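Long-range contacts in 3-hydroxy-3-methylglutaryl-CoA lyase (Acinetobacter baumannii, PDB 6NDS), which is a lyase of the HMGL-like family, built as a TIM barrel, that binds coenzyme A and a zinc ion: residues A[57-62]-A[97-102]; A[87-92]-A[108-113]; A[91-96]-A[133-138]. All blocks are in the same frame, centred on the assembly; numbering follows the deposited sequence. Where two conformers were deposited one is given.

All three contacts lie in one sector of the TIM barrel, on the same side of the chain's centre, and all touch coenzyme A. Contact 2 pairs the parallel strands 85-90 and 106-112. Contact 1 sets the end of strand 53-58, the neighbour of 85-90 in the sheet, and the loop after it against helix 93-101, and contact 3 packs the start of that helix on helix 126-140. Their centres are about 9 to 11 Å apart. Along the chain the segments of contact 1 alternate with those of contacts 2 and 3, which share Pro-91 and Asn-92. Helix 93-101 is thus packed between the loop after strand 53-58 and its neighbour helix 126-140, while the loops at its start and after strand 53-58 grip the ligand.

Contact 1 of 3, residues A[57-62]-A[97-102]. With COA (coenzyme A), chain B.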
loop_
_atom_site.group_PDB
_atom_site.type_symbol
_atom_site.label_atom_id
_atom_site.label_comp_id
_atom_site.label_asym_id
_atom_site.label_seq_id
_atom_site.Cartn_x
_atom_site.Cartn_y
_atom_site.Cartn_z
ATOM N N GLY A 57 10.981 20.182 -12.305
ATOM C CA GLY A 57 11.743 19.577 -13.381
ATOM C C GLY A 57 13.172 19.316 -12.955
ATOM O O GLY A 57 13.529 19.427 -11.775
ATOM N N SER A 58 13.984 18.959 -13.950
ATOM C CA SER A 58 15.387 18.624 -13.755
ATOM C C SER A 58 16.233 19.391 -14.749
ATOM O O SER A 58 15.769 19.752 -15.836
ATOM C CB SER A 58 15.668 17.127 -13.976
ATOM O OG SER A 58 14.995 16.339 -13.033
ATOM N N PHE A 59 17.496 19.593 -14.394
ATOM C CA PHE A 59 18.470 20.193 -15.299
ATOM C C PHE A 59 19.591 19.184 -15.505
ATOM O O PHE A 59 20.689 19.323 -14.968
ATOM C CB PHE A 59 18.940 21.543 -14.748
ATOM C CG PHE A 59 17.817 22.542 -14.680
ATOM C CD1 PHE A 59 17.521 23.332 -15.781
ATOM C CD2 PHE A 59 17.012 22.628 -13.558
ATOM C CE1 PHE A 59 16.461 24.221 -15.747
ATOM C CE2 PHE A 59 15.937 23.510 -13.519
ATOM C CZ PHE A 59 15.673 24.315 -14.622
ATOM N N VAL A 60 19.280 18.151 -16.291
ATOM C CA VAL A 60 20.154 17.005 -16.503
ATOM C C VAL A 60 20.364 16.825 -18.002
ATOM O O VAL A 60 19.726 17.480 -18.828
ATOM C CB VAL A 60 19.577 15.714 -15.874
ATOM C CG1 VAL A 60 19.402 15.882 -14.368
ATOM C CG2 VAL A 60 18.235 15.354 -16.524
ATOM N N SER A 61 21.286 15.930 -18.340
ATOM C CA SER A 61 21.600 15.668 -19.736
ATOM C C SER A 61 20.337 15.276 -20.492
ATOM O O SER A 61 19.586 14.410 -20.026
ATOM C CB SER A 61 22.630 14.544 -19.850
ATOM O OG SER A 61 22.752 14.126 -21.200
ATOM N N PRO A 62 20.064 15.876 -21.650
ATOM C CA PRO A 62 18.934 15.402 -22.458
ATOM C C PRO A 62 19.164 14.014 -23.026
ATOM O O PRO A 62 18.190 13.354 -23.410
ATOM C CB PRO A 62 18.830 16.458 -23.568
ATOM C CG PRO A 62 20.232 16.959 -23.715
ATOM C CD PRO A 62 20.810 16.956 -22.319
ATOM N N LEU A 97 23.873 25.847 -12.836
ATOM C CA LEU A 97 23.896 27.143 -13.508
ATOM C C LEU A 97 22.665 27.328 -14.386
ATOM O O LEU A 97 22.105 28.429 -14.448
ATOM C CB LEU A 97 25.179 27.282 -14.328
ATOM C CG LEU A 97 26.427 27.407 -13.454
ATOM C CD1 LEU A 97 27.701 27.388 -14.282
ATOM C CD2 LEU A 97 26.352 28.672 -12.612
ATOM N N ARG A 98 22.232 26.259 -15.065
ATOM C CA ARG A 98 20.989 26.304 -15.833
ATOM C C ARG A 98 19.804 26.607 -14.929
ATOM O O ARG A 98 18.937 27.418 -15.276
ATOM C CB ARG A 98 20.749 24.969 -16.555
ATOM C CG ARG A 98 21.684 24.631 -17.727
ATOM C CD ARG A 98 21.444 23.185 -18.205
ATOM N NE ARG A 98 20.055 22.959 -18.618
ATOM C CZ ARG A 98 19.447 21.772 -18.638
ATOM N NH1 ARG A 98 20.092 20.678 -18.256
ATOM N NH2 ARG A 98 18.182 21.679 -19.033
ATOM N N ALA A 99 19.748 25.953 -13.765
ATOM C CA ALA A 99 18.617 26.131 -12.861
ATOM C C ALA A 99 18.545 27.560 -12.337
ATOM O O ALA A 99 17.452 28.128 -12.213
ATOM C CB ALA A 99 18.714 25.134 -11.700
ATOM N N VAL A 100 19.696 28.154 -12.010
ATOM C CA VAL A 100 19.702 29.539 -11.548
ATOM C C VAL A 100 19.250 30.477 -12.661
ATOM O O VAL A 100 18.485 31.421 -12.423
ATOM C CB VAL A 100 21.093 29.915 -11.007
ATOM C CG1 VAL A 100 21.192 31.419 -10.791
ATOM C CG2 VAL A 100 21.368 29.163 -9.707
ATOM N N GLU A 101 19.712 30.234 -13.895
ATOM C CA GLU A 101 19.239 31.031 -15.027
ATOM C C GLU A 101 17.728 30.921 -15.204
ATOM O O GLU A 101 17.081 31.884 -15.633
ATOM C CB GLU A 101 19.949 30.600 -16.312
ATOM N N ALA A 102 17.153 29.766 -14.897
ATOM C CA ALA A 102 15.708 29.571 -14.982
ATOM C C ALA A 102 14.978 29.994 -13.712
ATOM O O ALA A 102 13.756 29.819 -13.624
ATOM C CB ALA A 102 15.399 28.105 -15.303
HETATM N N1A COA B . 22.466 19.399 -18.221
HETATM C C2A COA B . 22.605 19.384 -19.554
HETATM N N3A COA B . 23.665 19.052 -20.289
HETATM C C4A COA B . 24.689 18.687 -19.502
HETATM C C5A COA B . 24.701 18.640 -18.124
HETATM C C6A COA B . 23.520 19.016 -17.456
HETATM N N6A COA B . 23.396 19.028 -16.133
HETATM N N7A COA B . 25.943 18.217 -17.667
HETATM C C8A COA B . 26.647 18.016 -18.758
HETATM N N9A COA B . 25.937 18.286 -19.904
HETATM C C1B COA B . 26.405 18.202 -21.289
HETATM C C2B COA B . 27.643 19.047 -21.587
HETATM O O2B COA B . 27.389 20.420 -21.790
HETATM C C3B COA B . 28.168 18.313 -22.818
HETATM O O3B COA B . 27.324 18.552 -23.940
HETATM P P3B COA B . 28.103 18.211 -25.317
HETATM O O7A COA B . 27.978 16.719 -25.570
HETATM O O8A COA B . 29.544 18.631 -25.092
HETATM O O9A COA B . 27.433 19.036 -26.399
HETATM C C4B COA B . 28.046 16.889 -22.303
HETATM O O4B COA B . 26.776 16.875 -21.594
HETATM C C5B COA B . 29.138 16.564 -21.318
HETATM O O5B COA B . 29.003 15.201 -20.890
HETATM P P1A COA B . 29.728 14.802 -19.523
HETATM O O1A COA B . 30.017 16.025 -18.718
HETATM O O2A COA B . 30.817 13.817 -19.796
HETATM O O3A COA B . 28.496 14.054 -18.829
HETATM P P2A COA B . 27.799 12.648 -19.121
HETATM O O4A COA B . 28.693 11.564 -18.615
HETATM O O5A COA B . 27.321 12.590 -20.534
HETATM O O6A COA B . 26.507 12.791 -18.180
HETATM C CBP COA B . 25.352 13.630 -16.265
HETATM C CCP COA B . 26.682 13.080 -16.770
HETATM C CDP COA B . 25.389 13.788 -14.741
HETATM C CEP COA B . 25.104 15.001 -16.904
HETATM C CAP COA B . 24.258 12.642 -16.678
HETATM O OAP COA B . 24.631 11.338 -16.257
HETATM C C9P COA B . 22.894 12.973 -16.098
HETATM O O9P COA B . 22.257 13.939 -16.508
HETATM N N8P COA B . 22.442 12.162 -15.153
HETATM C C7P COA B . 21.213 12.411 -14.412
HETATM C C6P COA B . 20.147 11.405 -14.761
HETATM C C5P COA B . 18.923 11.553 -13.884
HETATM O O5P COA B . 18.393 12.651 -13.724
HETATM N N4P COA B . 18.456 10.436 -13.314
HETATM C C3P COA B . 17.198 10.354 -12.585
HETATM C C2P COA B . 17.155 11.292 -11.404
HETATM S S1P COA B . 18.578 11.066 -10.306
HETATM O O HOH W 1 17.007 18.791 -18.004
#
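The phenyl ring of Phe-59 lies with one face over Ala-99, whose CA stands above the ring centre in a CH-pi contact, 3.8 Å from the centroid and 9° off the normal. The methyl CB of Ala-99 reaches CD2 of Phe-59 at 3.6 Å. In this TIM barrel the pair joins the loop that follows strand 53-58 to helix 93-101 of the outer layer. Ala-102, just past the end of the helix, adds its CB at 3.9 Å from Phe-59 CZ. Alanine suits position 99 because so short a side chain lets a broad ring come down close to the helix backbone, and the small methyl of Ala-102 leaves room for the ring's end; Phe-75 also meets this ring.

Arg-98 reaches past the ring toward the loop. Its NE lies at the ring edge, and the guanidinium plane stands 75° from the ring plane, so the two do not stack. Instead Phe-59 CD1 sits over one face of the guanidinium. Arg-98 NH1 donates to Val-60 O at 3.3 Å, coming from above the carbonyl plane, and makes a weak bond to N1A of coenzyme A. Its neighbour NH2 donates to a water that also accepts from Val-60 N at 2.9 Å and lies close to Ser-58 O. A long, many-armed donor such as arginine can thus bind loop carbonyl, water and adenine at once. The loop backbone completes the grip: Phe-59 O accepts from N6A of coenzyme A at 3.0 Å, and Ser-61 N donates to O9P at 2.9 Å.

Contact 2 of 3, residues A[87-92]-A[108-113]. With COA (coenzyme A), chain B.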
loop_
_atom_site.group_PDB
_atom_site.type_symbol
_atom_site.label_atom_id
_atom_site.label_comp_id
_atom_site.label_asym_id
_atom_site.label_seq_id
_atom_site.Cartn_x
_atom_site.Cartn_y
_atom_site.Cartn_z
ATOM N N VAL A 87 11.277 23.647 -7.071
ATOM C CA VAL A 87 12.555 22.963 -6.906
ATOM C C VAL A 87 12.979 22.383 -8.247
ATOM O O VAL A 87 12.156 21.824 -8.973
ATOM C CB VAL A 87 12.434 21.836 -5.861
ATOM C CG1 VAL A 87 13.775 21.123 -5.674
ATOM C CG2 VAL A 87 11.872 22.369 -4.521
ATOM N N GLY A 88 14.270 22.494 -8.566
ATOM C CA GLY A 88 14.824 21.785 -9.708
ATOM C C GLY A 88 15.885 20.775 -9.288
ATOM O O GLY A 88 16.737 21.085 -8.448
ATOM N N LEU A 89 15.842 19.570 -9.861
ATOM C CA LEU A 89 16.836 18.534 -9.576
ATOM C C LEU A 89 18.106 18.787 -10.379
ATOM O O LEU A 89 18.049 19.025 -11.591
ATOM C CB LEU A 89 16.276 17.146 -9.908
ATOM C CG LEU A 89 17.224 15.958 -9.655
ATOM C CD1 LEU A 89 16.430 14.741 -9.240
ATOM C CD2 LEU A 89 18.058 15.610 -10.886
ATOM N N ILE A 90 19.249 18.658 -9.704
ATOM C CA ILE A 90 20.556 19.066 -10.217
ATOM C C ILE A 90 21.565 17.941 -10.018
ATOM O O ILE A 90 21.658 17.395 -8.907
ATOM C CB ILE A 90 21.031 20.345 -9.509
ATOM C CG1 ILE A 90 20.000 21.463 -9.677
ATOM C CG2 ILE A 90 22.389 20.769 -10.031
ATOM C CD1 ILE A 90 19.678 21.762 -11.119
ATOM N N PRO A 91 22.351 17.555 -11.039
ATOM C CA PRO A 91 23.380 16.538 -10.798
ATOM C C PRO A 91 24.797 17.086 -10.704
ATOM O O PRO A 91 25.686 16.384 -10.209
ATOM C CB PRO A 91 23.243 15.643 -12.031
ATOM C CG PRO A 91 22.970 16.664 -13.135
ATOM C CD PRO A 91 22.181 17.813 -12.482
ATOM N N ASN A 92 25.035 18.299 -11.211
ATOM C CA ASN A 92 26.389 18.832 -11.355
ATOM C C ASN A 92 26.324 20.346 -11.562
ATOM O O ASN A 92 25.250 20.952 -11.568
ATOM C CB ASN A 92 27.141 18.147 -12.508
ATOM C CG ASN A 92 26.460 18.344 -13.868
ATOM O OD1 ASN A 92 25.525 19.133 -14.014
ATOM N ND2 ASN A 92 26.937 17.611 -14.867
ATOM N N ASN A 108 17.980 21.017 -5.857
ATOM C CA ASN A 108 18.025 19.713 -5.192
ATOM C C ASN A 108 19.186 18.913 -5.777
ATOM O O ASN A 108 19.086 18.359 -6.877
ATOM C CB ASN A 108 16.704 18.975 -5.365
ATOM C CG ASN A 108 16.712 17.621 -4.709
ATOM O OD1 ASN A 108 17.495 17.376 -3.790
ATOM N ND2 ASN A 108 15.840 16.720 -5.179
ATOM N N LEU A 109 20.290 18.871 -5.034
ATOM C CA LEU A 109 21.467 18.107 -5.429
ATOM C C LEU A 109 21.236 16.636 -5.114
ATOM O O LEU A 109 20.692 16.300 -4.064
ATOM C CB LEU A 109 22.708 18.596 -4.677
ATOM C CG LEU A 109 22.917 20.091 -4.410
ATOM C CD1 LEU A 109 24.309 20.340 -3.848
ATOM C CD2 LEU A 109 22.714 20.907 -5.655
ATOM N N VAL A 110 21.656 15.750 -6.022
ATOM C CA VAL A 110 21.385 14.324 -5.853
ATOM C C VAL A 110 22.641 13.500 -6.111
ATOM O O VAL A 110 23.300 13.664 -7.141
ATOM C CB VAL A 110 20.251 13.847 -6.780
ATOM C CG1 VAL A 110 20.024 12.334 -6.612
ATOM C CG2 VAL A 110 18.963 14.607 -6.494
ATOM N N LEU A 111 22.948 12.592 -5.187
ATOM C CA LEU A 111 23.862 11.487 -5.453
ATOM C C LEU A 111 23.309 10.246 -4.757
ATOM O O LEU A 111 22.387 10.331 -3.939
ATOM C CB LEU A 111 25.301 11.806 -5.009
ATOM C CG LEU A 111 25.740 11.422 -3.596
ATOM C CD1 LEU A 111 27.257 11.614 -3.460
ATOM C CD2 LEU A 111 24.990 12.210 -2.527
ATOM N N SER A 112 23.842 9.075 -5.113
ATOM C CA SER A 112 23.406 7.812 -4.519
ATOM C C SER A 112 24.407 7.318 -3.483
ATOM O O SER A 112 25.617 7.474 -3.654
ATOM C CB SER A 112 23.219 6.739 -5.598
ATOM O OG SER A 112 22.291 7.177 -6.580
ATOM N N ALA A 113 23.899 6.708 -2.401
ATOM C CA ALA A 113 24.791 6.076 -1.433
ATOM C C ALA A 113 25.495 4.863 -2.024
ATOM O O ALA A 113 26.547 4.455 -1.520
ATOM C CB ALA A 113 24.009 5.654 -0.182
HETATM N N1A COA B . 22.466 19.399 -18.221
HETATM C C2A COA B . 22.605 19.384 -19.554
HETATM N N3A COA B . 23.665 19.052 -20.289
HETATM C C4A COA B . 24.689 18.687 -19.502
HETATM C C5A COA B . 24.701 18.640 -18.124
HETATM C C6A COA B . 23.520 19.016 -17.456
HETATM N N6A COA B . 23.396 19.028 -16.133
HETATM N N7A COA B . 25.943 18.217 -17.667
HETATM C C8A COA B . 26.647 18.016 -18.758
HETATM N N9A COA B . 25.937 18.286 -19.904
HETATM C C1B COA B . 26.405 18.202 -21.289
HETATM C C2B COA B . 27.643 19.047 -21.587
HETATM O O2B COA B . 27.389 20.420 -21.790
HETATM C C3B COA B . 28.168 18.313 -22.818
HETATM O O3B COA B . 27.324 18.552 -23.940
HETATM P P3B COA B . 28.103 18.211 -25.317
HETATM O O7A COA B . 27.978 16.719 -25.570
HETATM O O8A COA B . 29.544 18.631 -25.092
HETATM O O9A COA B . 27.433 19.036 -26.399
HETATM C C4B COA B . 28.046 16.889 -22.303
HETATM O O4B COA B . 26.776 16.875 -21.594
HETATM C C5B COA B . 29.138 16.564 -21.318
HETATM O O5B COA B . 29.003 15.201 -20.890
HETATM P P1A COA B . 29.728 14.802 -19.523
HETATM O O1A COA B . 30.017 16.025 -18.718
HETATM O O2A COA B . 30.817 13.817 -19.796
HETATM O O3A COA B . 28.496 14.054 -18.829
HETATM P P2A COA B . 27.799 12.648 -19.121
HETATM O O4A COA B . 28.693 11.564 -18.615
HETATM O O5A COA B . 27.321 12.590 -20.534
HETATM O O6A COA B . 26.507 12.791 -18.180
HETATM C CBP COA B . 25.352 13.630 -16.265
HETATM C CCP COA B . 26.682 13.080 -16.770
HETATM C CDP COA B . 25.389 13.788 -14.741
HETATM C CEP COA B . 25.104 15.001 -16.904
HETATM C CAP COA B . 24.258 12.642 -16.678
HETATM O OAP COA B . 24.631 11.338 -16.257
HETATM C C9P COA B . 22.894 12.973 -16.098
HETATM O O9P COA B . 22.257 13.939 -16.508
HETATM N N8P COA B . 22.442 12.162 -15.153
HETATM C C7P COA B . 21.213 12.411 -14.412
HETATM C C6P COA B . 20.147 11.405 -14.761
HETATM C C5P COA B . 18.923 11.553 -13.884
HETATM O O5P COA B . 18.393 12.651 -13.724
HETATM N N4P COA B . 18.456 10.436 -13.314
HETATM C C3P COA B . 17.198 10.354 -12.585
HETATM C C2P COA B . 17.155 11.292 -11.404
HETATM S S1P COA B . 18.578 11.066 -10.306
HETATM O O HOH W 2 25.634 13.723 -8.609
#
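Asn-108 N donates to Gly-88 O over 2.9 Å in an almost straight bond (176°), and Asn-108 O in turn accepts from Ile-90 N at 2.8 Å. The backbone of Asn-108 is therefore held by the two residues flanking Leu-89, its bridge partner. Further on, the ladder weakens: Val-110 N makes a weak bond to Ile-90 O at 3.3 Å (137°). A CA-H...O contact from Leu-109 CA at 3.6 Å also meets Ile-90 O.

Around this ladder pack the side chains. Leu-89 CD1 touches Val-110 CG2 at 3.7 Å, the two side chains crossing at about a right angle. Nearer the start of the strands, Val-87 CG1, anti to its backbone N (chi1 -179°), lies 3.6 Å from Asn-108 CB. The strands 85-90 and 106-112 are consecutive parallel staves of the TIM barrel, joined through helix 93-101 as a beta-alpha-beta unit. Leu-89 and Asn-108 face the barrel interior, whereas Ile-90 and Leu-109 face the surrounding helices.

An asparagine suits its buried interior site because its amide can both donate and accept: OD1 is bonded to Thr-149 OG1 and Asn-147 ND2, and ND2 to Glu-55 OE2, tying it to the adjacent strand 145-151 and, across strand 85-90, to strand 53-58. Strand 85-90 ends at Ile-90, and past it a water links the two segments by donating to Pro-91 O at 3.1 Å and to Val-110 O at 2.8 Å. Met-122, from helix 115-122, packs on both Pro-91 and Val-110.

Contact 3 of 3, residues A[91-96]-A[133-138]; sequences PNLKGA and FTEIVE. With COA (coenzyme A), chain B.
Ile-136 carries CG1 anti to its carbonyl carbon (chi1 -73°) and continues extended through chi2 (160°), which takes CD1 to 3.5 Å from Asn-92 C. On the other side Leu-93 holds CG anti to its backbone N (chi1 175°), and the leucine and isoleucine side chains slide past each other in opposite directions. Here two neighbouring outer helices of the TIM barrel meet, the start of 93-101 against 126-140.

Ile-136 is the main filler between them. Its CG1 lies 3.6 Å from Leu-93 CA and 3.7 Å from the CB of Ala-96, which comes about one helical turn after Leu-93. The small alanine lets the branched isoleucine come close to helix 93-101, and the three side chains that meet here are apolar. Toward solvent, Leu-93 CD2 rests on the aliphatic CG of Glu-135 at 3.6 Å, while the carboxylate turns to Gln-139, which bonds OE2 through NE2. On the barrel side the ring of Phe-133 brings CE1 near Pro-91 O.

The helix start that Ile-136 covers also holds the ligand. Asn-92 is the N-cap: its OD1 accepts from Gly-95 N at 3.1 Å, a capping bond that helps to fix the rotation of the amide. Asparagine suits this position because the same amide then offers both a donor and an acceptor to adenine. Asn-92 OD1 takes a second bond from N6A of coenzyme A at 3.0 Å, and its ND2 donates to N7A, also at 3.0 Å.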
loop_
_atom_site.group_PDB
_atom_site.type_symbol
_atom_site.label_atom_id
_atom_site.label_comp_id
_atom_site.label_asym_id
_atom_site.label_seq_id
_atom_site.Cartn_x
_atom_site.Cartn_y
_atom_site.Cartn_z
ATOM N N PRO A 91 22.351 17.555 -11.039
ATOM C CA PRO A 91 23.380 16.538 -10.798
ATOM C C PRO A 91 24.797 17.086 -10.704
ATOM O O PRO A 91 25.686 16.384 -10.209
ATOM C CB PRO A 91 23.243 15.643 -12.031
ATOM C CG PRO A 91 22.970 16.664 -13.135
ATOM C CD PRO A 91 22.181 17.813 -12.482
ATOM N N ASN A 92 25.035 18.299 -11.211
ATOM C CA ASN A 92 26.389 18.832 -11.355
ATOM C C ASN A 92 26.324 20.346 -11.562
ATOM O O ASN A 92 25.250 20.952 -11.568
ATOM C CB ASN A 92 27.141 18.147 -12.508
ATOM C CG ASN A 92 26.460 18.344 -13.868
ATOM O OD1 ASN A 92 25.525 19.133 -14.014
ATOM N ND2 ASN A 92 26.937 17.611 -14.867
ATOM N N LEU A 93 27.502 20.953 -11.753
ATOM C CA LEU A 93 27.585 22.411 -11.817
ATOM C C LEU A 93 26.856 22.970 -13.036
ATOM O O LEU A 93 26.163 23.991 -12.934
ATOM C CB LEU A 93 29.049 22.850 -11.812
ATOM C CG LEU A 93 29.282 24.349 -11.994
ATOM C CD1 LEU A 93 28.576 25.122 -10.896
ATOM C CD2 LEU A 93 30.770 24.659 -12.007
ATOM N N LYS A 94 26.993 22.318 -14.194
ATOM C CA LYS A 94 26.303 22.792 -15.390
ATOM C C LYS A 94 24.797 22.878 -15.160
ATOM O O LYS A 94 24.160 23.863 -15.552
ATOM C CB LYS A 94 26.610 21.880 -16.576
ATOM N N GLY A 95 24.222 21.861 -14.515
ATOM C CA GLY A 95 22.795 21.889 -14.222
ATOM C C GLY A 95 22.421 22.960 -13.214
ATOM O O GLY A 95 21.380 23.608 -13.344
ATOM N N ALA A 96 23.262 23.160 -12.197
ATOM C CA ALA A 96 23.017 24.225 -11.226
ATOM C C ALA A 96 22.954 25.589 -11.904
ATOM O O ALA A 96 22.081 26.411 -11.593
ATOM C CB ALA A 96 24.108 24.210 -10.151
ATOM N N PHE A 133 29.395 19.340 -6.173
ATOM C CA PHE A 133 28.575 20.037 -5.184
ATOM C C PHE A 133 29.368 21.140 -4.497
ATOM O O PHE A 133 28.846 22.238 -4.260
ATOM C CB PHE A 133 28.049 19.046 -4.147
ATOM C CG PHE A 133 27.117 17.993 -4.705
ATOM C CD1 PHE A 133 26.568 18.114 -5.979
ATOM C CD2 PHE A 133 26.783 16.888 -3.944
ATOM C CE1 PHE A 133 25.711 17.143 -6.480
ATOM C CE2 PHE A 133 25.909 15.914 -4.437
ATOM C CZ PHE A 133 25.379 16.044 -5.703
ATOM N N THR A 134 30.634 20.866 -4.175
ATOM C CA THR A 134 31.483 21.878 -3.552
ATOM C C THR A 134 31.635 23.103 -4.446
ATOM O O THR A 134 31.577 24.243 -3.967
ATOM C CB THR A 134 32.850 21.275 -3.221
ATOM O OG1 THR A 134 32.660 20.125 -2.381
ATOM C CG2 THR A 134 33.704 22.277 -2.493
ATOM N N GLU A 135 31.817 22.895 -5.751
ATOM C CA GLU A 135 31.911 24.033 -6.659
ATOM C C GLU A 135 30.570 24.753 -6.778
ATOM O O GLU A 135 30.526 25.985 -6.874
ATOM C CB GLU A 135 32.406 23.569 -8.030
ATOM C CG GLU A 135 32.700 24.700 -9.005
ATOM C CD GLU A 135 34.028 25.386 -8.740
ATOM O OE1 GLU A 135 34.929 24.746 -8.150
ATOM O OE2 GLU A 135 34.174 26.564 -9.129
ATOM N N ILE A 136 29.466 24.003 -6.760
ATOM C CA ILE A 136 28.143 24.626 -6.821
ATOM C C ILE A 136 27.940 25.565 -5.640
ATOM O O ILE A 136 27.491 26.707 -5.799
ATOM C CB ILE A 136 27.049 23.550 -6.871
ATOM C CG1 ILE A 136 27.041 22.879 -8.241
ATOM C CG2 ILE A 136 25.694 24.155 -6.533
ATOM C CD1 ILE A 136 26.345 21.531 -8.223
ATOM N N VAL A 137 28.255 25.087 -4.434
ATOM C CA VAL A 137 28.111 25.908 -3.237
ATOM C C VAL A 137 29.048 27.109 -3.292
ATOM O O VAL A 137 28.664 28.229 -2.940
ATOM C CB VAL A 137 28.352 25.043 -1.983
ATOM C CG1 VAL A 137 28.517 25.909 -0.752
ATOM C CG2 VAL A 137 27.197 24.059 -1.791
ATOM N N GLU A 138 30.283 26.903 -3.753
ATOM C CA GLU A 138 31.243 28.003 -3.797
ATOM C C GLU A 138 30.764 29.119 -4.718
ATOM O O GLU A 138 30.946 30.303 -4.414
ATOM C CB GLU A 138 32.614 27.489 -4.239
HETATM N N1A COA B . 22.466 19.399 -18.221
HETATM C C2A COA B . 22.605 19.384 -19.554
HETATM N N3A COA B . 23.665 19.052 -20.289
HETATM C C4A COA B . 24.689 18.687 -19.502
HETATM C C5A COA B . 24.701 18.640 -18.124
HETATM C C6A COA B . 23.520 19.016 -17.456
HETATM N N6A COA B . 23.396 19.028 -16.133
HETATM N N7A COA B . 25.943 18.217 -17.667
HETATM C C8A COA B . 26.647 18.016 -18.758
HETATM N N9A COA B . 25.937 18.286 -19.904
HETATM C C1B COA B . 26.405 18.202 -21.289
HETATM C C2B COA B . 27.643 19.047 -21.587
HETATM O O2B COA B . 27.389 20.420 -21.790
HETATM C C3B COA B . 28.168 18.313 -22.818
HETATM O O3B COA B . 27.324 18.552 -23.940
HETATM P P3B COA B . 28.103 18.211 -25.317
HETATM O O7A COA B . 27.978 16.719 -25.570
HETATM O O8A COA B . 29.544 18.631 -25.092
HETATM O O9A COA B . 27.433 19.036 -26.399
HETATM C C4B COA B . 28.046 16.889 -22.303
HETATM O O4B COA B . 26.776 16.875 -21.594
HETATM C C5B COA B . 29.138 16.564 -21.318
HETATM O O5B COA B . 29.003 15.201 -20.890
HETATM P P1A COA B . 29.728 14.802 -19.523
HETATM O O1A COA B . 30.017 16.025 -18.718
HETATM O O2A COA B . 30.817 13.817 -19.796
HETATM O O3A COA B . 28.496 14.054 -18.829
HETATM P P2A COA B . 27.799 12.648 -19.121
HETATM O O4A COA B . 28.693 11.564 -18.615
HETATM O O5A COA B . 27.321 12.590 -20.534
HETATM O O6A COA B . 26.507 12.791 -18.180
HETATM C CBP COA B . 25.352 13.630 -16.265
HETATM C CCP COA B . 26.682 13.080 -16.770
HETATM C CDP COA B . 25.389 13.788 -14.741
HETATM C CEP COA B . 25.104 15.001 -16.904
HETATM C CAP COA B . 24.258 12.642 -16.678
HETATM O OAP COA B . 24.631 11.338 -16.257
HETATM C C9P COA B . 22.894 12.973 -16.098
HETATM O O9P COA B . 22.257 13.939 -16.508
HETATM N N8P COA B . 22.442 12.162 -15.153
HETATM C C7P COA B . 21.213 12.411 -14.412
HETATM C C6P COA B . 20.147 11.405 -14.761
HETATM C C5P COA B . 18.923 11.553 -13.884
HETATM O O5P COA B . 18.393 12.651 -13.724
HETATM N N4P COA B . 18.456 10.436 -13.314
HETATM C C3P COA B . 17.198 10.354 -12.585
HETATM C C2P COA B . 17.155 11.292 -11.404
HETATM S S1P COA B . 18.578 11.066 -10.306
#